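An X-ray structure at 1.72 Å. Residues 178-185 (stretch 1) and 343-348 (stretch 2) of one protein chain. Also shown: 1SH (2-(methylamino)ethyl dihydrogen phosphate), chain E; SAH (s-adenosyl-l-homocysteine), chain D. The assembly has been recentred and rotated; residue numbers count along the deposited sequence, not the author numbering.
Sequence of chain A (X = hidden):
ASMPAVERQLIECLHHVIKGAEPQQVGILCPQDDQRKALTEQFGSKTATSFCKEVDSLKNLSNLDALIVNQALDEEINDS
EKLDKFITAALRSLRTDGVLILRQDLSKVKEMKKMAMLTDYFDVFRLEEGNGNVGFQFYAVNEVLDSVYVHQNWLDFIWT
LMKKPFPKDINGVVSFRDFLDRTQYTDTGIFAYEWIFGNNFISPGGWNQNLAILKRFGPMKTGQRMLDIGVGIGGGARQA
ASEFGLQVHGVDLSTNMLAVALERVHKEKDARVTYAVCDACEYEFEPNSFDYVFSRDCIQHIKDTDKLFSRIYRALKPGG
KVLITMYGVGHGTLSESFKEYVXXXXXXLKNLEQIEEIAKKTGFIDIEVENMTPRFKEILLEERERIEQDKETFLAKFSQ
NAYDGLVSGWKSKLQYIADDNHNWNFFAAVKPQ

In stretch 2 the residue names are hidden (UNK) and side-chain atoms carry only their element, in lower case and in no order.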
ATOM      1  N   ASP A 178       0.416   9.630  -6.492  1.00 29.84           N
ATOM      2  CA  ASP A 178       1.245  10.040  -7.619  1.00 30.33           C
ATOM      3  C   ASP A 178       2.455  10.833  -7.144  1.00 34.33           C
ATOM      4  O   ASP A 178       3.543  10.717  -7.707  1.00 35.48           O
ATOM      5  CB  ASP A 178       0.436  10.840  -8.643  1.00 36.83           C
ATOM      6  CG  ASP A 178      -0.494   9.966  -9.468  1.00 41.67           C
ATOM      7  OD1 ASP A 178      -0.260   8.740  -9.546  1.00 41.89           O
ATOM      8  OD2 ASP A 178      -1.454  10.518 -10.053  1.00 50.30           O
ATOM      9  N   PHE A 179       2.266  11.630  -6.099  1.00 31.46           N
ATOM     10  CA  PHE A 179       3.372  12.364  -5.506  1.00 31.90           C
ATOM     11  C   PHE A 179       4.475  11.425  -5.018  1.00 31.94           C
ATOM     12  O   PHE A 179       5.654  11.673  -5.269  1.00 34.13           O
ATOM     13  CB  PHE A 179       2.889  13.231  -4.344  1.00 31.43           C
ATOM     14  CG  PHE A 179       4.008  13.822  -3.537  1.00 33.67           C
ATOM     15  CD1 PHE A 179       4.745  14.893  -4.028  1.00 37.69           C
ATOM     16  CD2 PHE A 179       4.332  13.301  -2.296  1.00 33.83           C
ATOM     17  CE1 PHE A 179       5.788  15.430  -3.286  1.00 39.67           C
ATOM     18  CE2 PHE A 179       5.368  13.833  -1.554  1.00 31.21           C
ATOM     19  CZ  PHE A 179       6.100  14.891  -2.050  1.00 32.19           C
ATOM     20  N   LEU A 180       4.084  10.367  -4.313  1.00 28.31           N
ATOM     21  CA  LEU A 180       5.026   9.362  -3.816  1.00 28.81           C
ATOM     22  C   LEU A 180       5.758   8.674  -4.979  1.00 31.12           C
ATOM     23  O   LEU A 180       6.982   8.553  -4.965  1.00 35.54           O
ATOM     24  CB  LEU A 180       4.293   8.311  -2.972  1.00 29.97           C
ATOM     25  CG  LEU A 180       3.669   8.763  -1.645  1.00 32.75           C
ATOM     26  CD1 LEU A 180       2.731   7.699  -1.072  1.00 30.95           C
ATOM     27  CD2 LEU A 180       4.766   9.084  -0.653  1.00 36.65           C
ATOM     28  N   ASP A 181       5.001   8.242  -5.986  1.00 32.27           N
ATOM     29  CA  ASP A 181       5.556   7.486  -7.118  1.00 31.16           C
ATOM     30  C   ASP A 181       6.412   8.339  -8.059  1.00 33.29           C
ATOM     31  O   ASP A 181       7.269   7.810  -8.772  1.00 33.98           O
ATOM     32  CB  ASP A 181       4.430   6.832  -7.940  1.00 28.24           C
ATOM     33  CG  ASP A 181       3.858   5.575  -7.285  1.00 43.74           C
ATOM     34  OD1 ASP A 181       4.571   4.914  -6.501  1.00 38.63           O
ATOM     35  OD2 ASP A 181       2.685   5.240  -7.581  1.00 43.50           O
ATOM     36  N   ARG A 182       6.172   9.648  -8.090  1.00 29.65           N
ATOM     37  CA  ARG A 182       6.841  10.508  -9.069  1.00 35.13           C
ATOM     38  C   ARG A 182       8.015  11.288  -8.498  1.00 35.13           C
ATOM     39  O   ARG A 182       8.802  11.863  -9.246  1.00 38.60           O
ATOM     40  CB  ARG A 182       5.844  11.480  -9.726  1.00 41.76           C
ATOM     41  CG  ARG A 182       4.776  10.809 -10.603  1.00 39.96           C
ATOM     42  CD  ARG A 182       3.747  11.822 -11.109  1.00 45.81           C
ATOM     43  NE  ARG A 182       2.595  11.170 -11.736  1.00 48.41           N
ATOM     44  CZ  ARG A 182       1.490  11.807 -12.118  1.00 51.03           C
ATOM     45  NH1 ARG A 182       1.385  13.117 -11.938  1.00 48.49           N
ATOM     46  NH2 ARG A 182       0.491  11.134 -12.681  1.00 47.68           N
ATOM     47  N   THR A 183       8.129  11.316  -7.175  1.00 34.25           N
ATOM     48  CA  THR A 183       9.156  12.129  -6.538  1.00 38.33           C
ATOM     49  C   THR A 183      10.126  11.297  -5.708  1.00 34.20           C
ATOM     50  O   THR A 183      11.175  10.883  -6.194  1.00 35.83           O
ATOM     51  CB  THR A 183       8.528  13.217  -5.645  1.00 38.68           C
ATOM     52  OG1 THR A 183       7.367  13.754  -6.297  1.00 41.24           O
ATOM     53  CG2 THR A 183       9.529  14.328  -5.383  1.00 37.58           C
ATOM     54  N   GLN A 184       9.768  11.039  -4.456  1.00 29.70           N
ATOM     55  CA  GLN A 184      10.683  10.355  -3.548  1.00 32.48           C
ATOM     56  C   GLN A 184      10.846   8.877  -3.899  1.00 30.20           C
ATOM     57  O   GLN A 184      11.947   8.322  -3.817  1.00 27.58           O
ATOM     58  CB  GLN A 184      10.214  10.496  -2.094  1.00 29.53           C
ATOM     59  CG  GLN A 184      11.198   9.911  -1.084  1.00 29.59           C
ATOM     60  CD  GLN A 184      10.856  10.239   0.364  1.00 28.48           C
ATOM     61  OE1 GLN A 184       9.768  10.731   0.667  1.00 25.97           O
ATOM     62  NE2 GLN A 184      11.791   9.966   1.264  1.00 26.53           N
ATOM     63  N   TYR A 185       9.751   8.243  -4.294  1.00 24.11           N
ATOM     64  CA  TYR A 185       9.775   6.805  -4.504  1.00 24.23           C
ATOM     65  C   TYR A 185       9.575   6.431  -5.972  1.00 26.55           C
ATOM     66  O   TYR A 185       8.749   5.581  -6.305  1.00 26.88           O
ATOM     67  CB  TYR A 185       8.760   6.112  -3.582  1.00 24.27           C
ATOM     68  CG  TYR A 185       9.002   6.386  -2.103  1.00 25.59           C
ATOM     69  CD1 TYR A 185      10.246   6.165  -1.519  1.00 23.47           C
ATOM     70  CD2 TYR A 185       7.995   6.885  -1.296  1.00 24.03           C
ATOM     71  CE1 TYR A 185      10.465   6.412  -0.175  1.00 26.11           C
ATOM     72  CE2 TYR A 185       8.212   7.137   0.057  1.00 23.56           C
ATOM     73  CZ  TYR A 185       9.444   6.898   0.606  1.00 26.46           C
ATOM     74  OH  TYR A 185       9.654   7.153   1.954  1.00 27.06           O
ATOM     75  N   UNK A 343       9.406  20.473   3.626  1.00 31.23           N
ATOM     76  CA  UNK A 343       8.415  20.894   2.646  1.00 32.10           C
ATOM     77  C   UNK A 343       8.533  20.122   1.332  1.00 30.94           C
ATOM     78  O   UNK A 343       7.522  19.761   0.731  1.00 33.32           O
ATOM     79  c   UNK A 343       8.532  22.404   2.388  1.00 39.39           C
ATOM     80  o   UNK A 343       7.504  22.845   1.519  1.00 48.26           O
ATOM     81  N   UNK A 344       9.767  19.863   0.900  1.00 29.50           N
ATOM     82  CA  UNK A 344      10.019  19.146  -0.344  1.00 30.04           C
ATOM     83  C   UNK A 344       9.609  17.683  -0.208  1.00 31.93           C
ATOM     84  O   UNK A 344       9.094  17.095  -1.162  1.00 32.69           O
ATOM     85  n   UNK A 344      11.954  16.548  -3.239  1.00 39.05           N
ATOM     86  c   UNK A 344      12.073  17.193  -2.076  1.00 43.71           C
ATOM     87  o   UNK A 344      12.346  16.616  -1.020  1.00 42.86           O
ATOM     88  c   UNK A 344      11.856  18.701  -2.104  1.00 38.46           C
ATOM     89  c   UNK A 344      11.500  19.264  -0.734  1.00 30.01           C
ATOM     90  N   UNK A 345       9.823  17.100   0.971  1.00 28.23           N
ATOM     91  CA  UNK A 345       9.418  15.715   1.230  1.00 28.49           C
ATOM     92  C   UNK A 345       7.926  15.622   1.535  1.00 27.79           C
ATOM     93  O   UNK A 345       7.341  14.534   1.489  1.00 29.33           O
ATOM     94  c   UNK A 345      11.941  13.737   1.310  1.00 28.05           C
ATOM     95  c   UNK A 345      11.690  14.949   2.205  1.00 26.43           C
ATOM     96  n   UNK A 345      13.311  13.231   1.396  1.00 30.65           N
ATOM     97  c   UNK A 345      10.190  15.135   2.426  1.00 26.34           C
ATOM     98  c   UNK A 345      14.322  13.680   0.651  1.00 35.36           C
ATOM     99  n   UNK A 345      14.131  14.659  -0.228  1.00 35.83           N
ATOM    100  n   UNK A 345      15.528  13.154   0.791  1.00 33.82           N
ATOM    101  N   UNK A 346       7.327  16.770   1.843  1.00 24.74           N
ATOM    102  CA  UNK A 346       5.970  16.842   2.383  1.00 30.52           C
ATOM    103  C   UNK A 346       5.774  16.003   3.646  1.00 29.95           C
ATOM    104  O   UNK A 346       4.730  15.369   3.830  1.00 27.68           O
ATOM    105  c   UNK A 346       5.038  17.329   0.089  1.00 41.28           C
ATOM    106  n   UNK A 346       3.263  18.934   0.388  1.00 58.18           N
ATOM    107  o   UNK A 346       3.043  17.367  -1.218  1.00 60.17           O
ATOM    108  c   UNK A 346       4.943  16.457   1.318  1.00 32.77           C
ATOM    109  c   UNK A 346       3.697  17.883  -0.307  1.00 58.22           C
ATOM    110  N   UNK A 347       6.762  16.024   4.533  1.00 28.87           N
ATOM    111  CA  UNK A 347       6.602  15.348   5.814  1.00 27.80           C
ATOM    112  C   UNK A 347       5.716  16.157   6.752  1.00 26.16           C
ATOM    113  O   UNK A 347       5.805  17.392   6.802  1.00 28.19           O
ATOM    114  c   UNK A 347      11.047  13.211   5.426  1.00 26.43           C
ATOM    115  c   UNK A 347       8.837  14.090   5.828  1.00 25.89           C
ATOM    116  c   UNK A 347       8.310  13.072   5.051  1.00 22.73           C
ATOM    117  c   UNK A 347       9.150  12.122   4.459  1.00 26.71           C
ATOM    118  c   UNK A 347       7.950  15.125   6.488  1.00 26.38           C
ATOM    119  c   UNK A 347      10.519  12.206   4.654  1.00 23.45           C
ATOM    120  c   UNK A 347      10.210  14.136   6.003  1.00 24.07           C
ATOM    121  o   UNK A 347      11.382  11.289   4.091  1.00 26.96           O
ATOM    122  N   UNK A 348       4.865  15.450   7.493  1.00 25.70           N
ATOM    123  CA  UNK A 348       4.068  16.055   8.557  1.00 24.33           C
ATOM    124  C   UNK A 348       4.625  15.569   9.885  1.00 24.96           C
ATOM    125  O   UNK A 348       4.188  14.545  10.422  1.00 28.47           O
ATOM    126  o   UNK A 348       0.363  18.078   3.780  1.00 42.70           O
ATOM    127  c   UNK A 348       1.520  17.609   7.186  1.00 31.95           C
ATOM    128  c   UNK A 348       1.976  16.302   7.163  1.00 27.88           C
ATOM    129  c   UNK A 348       0.983  18.197   6.062  1.00 35.80           C
ATOM    130  c   UNK A 348       0.905  17.481   4.894  1.00 33.66           C
ATOM    131  c   UNK A 348       2.585  15.678   8.396  1.00 28.06           C
ATOM    132  c   UNK A 348       1.366  16.186   4.836  1.00 30.53           C
ATOM    133  c   UNK A 348       1.904  15.603   5.967  1.00 28.49           C
TER
HETATM  134  O4  1SH E 702      15.780  10.215   4.775  0.53 29.31           O
HETATM  135  P1  1SH E 702      14.869  10.473   3.577  0.53 31.71           P
HETATM  136  O1  1SH E 702      14.083  11.713   3.733  0.53 29.14           O
HETATM  137  O3  1SH E 702      15.746  10.553   2.270  0.53 30.09           O
HETATM  138  O2  1SH E 702      13.839   9.274   3.471  0.53 30.24           O
HETATM  139  C1  1SH E 702      14.308   8.028   3.452  0.53 30.97           C
HETATM  140  C2  1SH E 702      13.267   6.923   3.572  0.53 30.60           C
HETATM  141  N1  1SH E 702      12.556   6.826   4.816  0.53 31.16           N
HETATM  142  C3  1SH E 702      11.534   5.856   4.654  0.53 21.13           C
HETATM  143  N   SAH D 701       8.495  -0.065   6.237  1.00 31.29           N
HETATM  144  CA  SAH D 701       9.402  -0.214   5.070  1.00 29.47           C
HETATM  145  CB  SAH D 701       9.199   0.995   4.075  1.00 30.95           C
HETATM  146  CG  SAH D 701       9.628   2.379   4.548  1.00 34.37           C
HETATM  147  SD  SAH D 701       9.284   3.674   3.314  1.00 29.55           S
HETATM  148  C   SAH D 701      10.802  -0.428   5.493  1.00 31.49           C
HETATM  149  O   SAH D 701      11.076  -0.549   6.678  1.00 28.93           O
HETATM  150  OXT SAH D 701      11.638  -0.712   4.650  1.00 25.84           O
HETATM  151  C5' SAH D 701       7.673   4.386   3.697  1.00 28.44           C
HETATM  152  C4' SAH D 701       6.571   3.808   3.006  1.00 27.75           C
HETATM  153  O4' SAH D 701       5.342   4.327   3.580  1.00 27.10           O
HETATM  154  C3' SAH D 701       6.555   4.242   1.591  1.00 29.00           C
HETATM  155  O3' SAH D 701       6.636   3.098   0.769  1.00 28.73           O
HETATM  156  C2' SAH D 701       5.273   4.921   1.397  1.00 25.60           C
HETATM  157  O2' SAH D 701       4.701   4.662   0.136  1.00 33.07           O
HETATM  158  C1' SAH D 701       4.446   4.380   2.517  1.00 23.50           C
HETATM  159  N9  SAH D 701       3.242   5.228   2.825  1.00 24.65           N
HETATM  160  C8  SAH D 701       3.227   6.551   3.106  1.00 28.99           C
HETATM  161  N7  SAH D 701       1.968   6.902   3.390  1.00 28.78           N
HETATM  162  C5  SAH D 701       1.185   5.806   3.311  1.00 26.33           C
HETATM  163  C6  SAH D 701      -0.186   5.592   3.503  1.00 29.48           C
HETATM  164  N6  SAH D 701      -1.036   6.622   3.840  1.00 30.07           N
HETATM  165  N1  SAH D 701      -0.657   4.336   3.339  1.00 27.31           N
HETATM  166  C2  SAH D 701       0.150   3.322   3.009  1.00 25.59           C
HETATM  167  N3  SAH D 701       1.471   3.495   2.826  1.00 22.94           N
HETATM  168  C4  SAH D 701       2.008   4.723   2.956  1.00 24.73           C
HETATM  169  O   HOH W   1       8.250  12.759  -0.550  1.00 29.23           O

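Position 343 carries two side-chain atoms, a single carbon followed by an oxygen, with no branch at the first carbon. The side chain is out of reach of stretch 1 and touches nothing there. One methylene bearing a hydroxyl makes this residue Ser 343.

Position 344 has five side-chain atoms: a run of three carbons whose last carries one oxygen and one nitrogen. That is a three-carbon primary amide. Its nitrogen lies 3.9 Å from CG2 of Thr 183, a distance suited to packing against a methyl group, and the backbone O of 344 lies 3.8 Å from CZ of Phe 179, near the plane of the ring. One oxygen and one nitrogen on the terminal carbon, where an acid would have two oxygens, make this Gln 344.

Position 345 is longer, with three carbons, a nitrogen, and then a carbon that carries two further nitrogens. The planar end group is a guanidinium, and the inner nitrogen comes within 3.6 Å of NE2 of Gln 184. The backbone O at this position lies 3.7 Å from CE2 of Phe 179. The residue is Arg 345. Its NH1 donates a hydrogen bond of 2.8 Å to OE1 of Gln 344, while NE and NH2 are directed to the phosphate of the ligand: NE to O1 of 1SH at 2.9 Å and NH2 to O3 of 1SH at 3.0 Å.

Position 346 again shows three carbons ending in one oxygen and one nitrogen. Here the chain leaves the helix with positive phi, and the CA-to-CB bond points toward stretch 1. The second side-chain carbon sits 3.4 Å from CZ of Phe 179, and the amide oxygen lies over one face of that ring. This is Gln 346.

Position 347 has one carbon leading to a six-membered carbon ring that bears a single oxygen. The oxygen is 3.1 Å from NE2 of Gln 184, whose N-H is well aligned with it. A phenol ring identifies Tyr 347. Its OH accepts that hydrogen bond from Gln 184 and donates another to O1 of 1SH, 2.8 Å from OH.

Position 348 has the same composition, one carbon and a six-carbon ring with one oxygen, but the side chain makes no contact with stretch 1. It is Tyr 348.

The contact has two parts. Phe 179, chi1 in t, inserts its ring against the end of the second helix, meeting backbone oxygens at its edge and Gln 346 at its face. Farther along, the extended side chain of Gln 184 reaches the ligand site. NE2 of Gln 184 makes the single direct hydrogen bond between the stretches, to OH of Tyr 347, while a water donates to OE1 of Gln 184 (2.8 Å) and to O of Arg 345 (2.9 Å), so both ends of the amide are tied to stretch 2. Since Tyr 347 and Arg 345 share O1 of 1SH, this polar network joins the helix of stretch 1 to the residues that hold the phosphate.

Stretch 2, residues 343-348: SQRQYY
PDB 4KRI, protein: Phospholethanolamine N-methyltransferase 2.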